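Local atomic coordinates of adenylyltransferase and sulfurtransferase uba4 (PDB entry 6YUB), a protein that probably activates a ubiquitin-like sulfur-carrier protein by ATP-dependent adenylation and then thiolates it, serving tRNA wobble-uridine thiolation and molybdenum cofactor synthesis. Residues 133-136 with 137-140. Numbering follows the deposited sequence.
Sequences DNPA and TRYL
Asn134 caps the N-terminus of helix 135-148, its OD1 accepting weakly from two backbone amides of the first turn. Ala136 N donates at a bent 125°, whereas Thr137 N, 3.5 Å from OD1, points at it almost straight. With CG anti to the backbone N (chi1 -177°), the carboxamide swings toward the first turn, where OD1 can take both amides, and Thr137 OG1 packs 3.2 Å from Asn134 CG, the two side chains crossing at about a right angle. The first regular helical bond runs from Arg138 N to Asn134 O at 3.0 Å; Leu140 N likewise reaches Ala136 O at 3.2 Å, while Tyr139 N bonds only weakly to Pro135 O.

The Arg138 chain bends at chi3 (-75°) and turns back toward the cap, laying one guanidinium face over Pro135 CA. Two waters at the guanidinium edge, in its plane, link it to Asp133: one donates to Asp133 OD1 (2.6 Å) and accepts from Arg138 NH1 (3.2 Å), the other accepts from Asp133 N and, weakly, from NH1. Asp133 OD1 also accepts from Ser157 N, and Arg138 NE is hydrogen-bonded to Tyr185 OH. With an alanine at Arg138, both waters would probably lose their NH1 donor and Tyr185 OH its NE partner, and a gap would open over Pro135.

Asp133 and Asn134, predicted ATP-binding residues, lie in the ThiF-family adenylyltransferase section, between strand 127-130 and helix 135-148 of a Rossmann-type beta-alpha-beta unit. Asp133 OD1 and Arg138 NH1 stand 4.4 Å apart, beyond a salt bridge, so any attraction is probably longer-range, supplemented by the bridging water.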
loop_
_atom_site.group_PDB
_atom_site.type_symbol
_atom_site.label_atom_id
_atom_site.label_comp_id
_atom_site.label_asym_id
_atom_site.label_seq_id
_atom_site.Cartn_x
_atom_site.Cartn_y
_atom_site.Cartn_z
ATOM N N ASP B 133 -14.957 6.412 6.916
ATOM C CA ASP B 133 -14.823 5.012 7.321
ATOM C C ASP B 133 -16.121 4.491 7.935
ATOM O O ASP B 133 -16.111 3.583 8.772
ATOM C CB ASP B 133 -13.658 4.828 8.299
ATOM C CG ASP B 133 -12.763 3.661 7.928
ATOM O OD1 ASP B 133 -13.273 2.674 7.358
ATOM O OD2 ASP B 133 -11.545 3.733 8.204
ATOM N N ASN B 134 -17.246 5.066 7.520
ATOM C CA ASN B 134 -18.569 4.671 8.000
ATOM C C ASN B 134 -19.406 4.211 6.813
ATOM O O ASN B 134 -19.688 5.020 5.912
ATOM C CB ASN B 134 -19.254 5.841 8.723
ATOM C CG ASN B 134 -20.611 5.461 9.306
ATOM O OD1 ASN B 134 -21.334 4.631 8.754
ATOM N ND2 ASN B 134 -20.957 6.073 10.428
ATOM N N PRO B 135 -19.832 2.947 6.758
ATOM C CA PRO B 135 -20.573 2.490 5.566
ATOM C C PRO B 135 -21.838 3.288 5.282
ATOM O O PRO B 135 -22.102 3.618 4.119
ATOM C CB PRO B 135 -20.887 1.016 5.881
ATOM C CG PRO B 135 -20.583 0.823 7.336
ATOM C CD PRO B 135 -19.554 1.849 7.703
ATOM N N ALA B 136 -22.629 3.610 6.306
ATOM C CA ALA B 136 -23.853 4.373 6.080
ATOM C C ALA B 136 -23.543 5.743 5.490
ATOM O O ALA B 136 -24.173 6.171 4.515
ATOM C CB ALA B 136 -24.632 4.520 7.390
ATOM N N THR B 137 -22.574 6.452 6.075
ATOM C CA THR B 137 -22.215 7.771 5.568
ATOM C C THR B 137 -21.700 7.692 4.136
ATOM O O THR B 137 -21.929 8.612 3.343
ATOM C CB THR B 137 -21.165 8.413 6.477
ATOM O OG1 THR B 137 -21.477 8.134 7.847
ATOM C CG2 THR B 137 -21.132 9.916 6.277
ATOM N N ARG B 138 -21.012 6.604 3.784
ATOM C CA ARG B 138 -20.527 6.439 2.418
ATOM C C ARG B 138 -21.669 6.539 1.413
ATOM O O ARG B 138 -21.547 7.213 0.382
ATOM C CB ARG B 138 -19.803 5.101 2.270
ATOM C CG ARG B 138 -18.324 5.172 2.610
ATOM C CD ARG B 138 -17.517 4.102 1.883
ATOM N NE ARG B 138 -17.694 2.772 2.459
ATOM C CZ ARG B 138 -17.202 2.399 3.639
ATOM N NH1 ARG B 138 -16.515 3.260 4.376
ATOM N NH2 ARG B 138 -17.405 1.165 4.084
ATOM N N TYR B 139 -22.790 5.868 1.695
ATOM C CA TYR B 139 -23.930 5.934 0.788
ATOM C C TYR B 139 -24.515 7.338 0.745
ATOM O O TYR B 139 -24.921 7.816 -0.320
ATOM C CB TYR B 139 -24.992 4.913 1.205
ATOM C CG TYR B 139 -24.647 3.488 0.820
ATOM C CD1 TYR B 139 -24.932 3.005 -0.447
ATOM C CD2 TYR B 139 -24.033 2.630 1.725
ATOM C CE1 TYR B 139 -24.617 1.703 -0.808
ATOM C CE2 TYR B 139 -23.714 1.331 1.375
ATOM C CZ TYR B 139 -24.009 0.874 0.107
ATOM O OH TYR B 139 -23.697 -0.418 -0.245
ATOM N N LEU B 140 -24.554 8.023 1.889
ATOM C CA LEU B 140 -25.055 9.392 1.916
ATOM C C LEU B 140 -24.196 10.306 1.055
ATOM O O LEU B 140 -24.711 11.107 0.267
ATOM C CB LEU B 140 -25.103 9.901 3.358
ATOM C CG LEU B 140 -25.399 11.391 3.528
ATOM C CD1 LEU B 140 -26.739 11.741 2.877
ATOM C CD2 LEU B 140 -25.393 11.782 5.004
HETATM O O HOH W 1 -15.272 1.261 6.558
HETATM O O HOH W 2 -14.929 6.252 4.346
#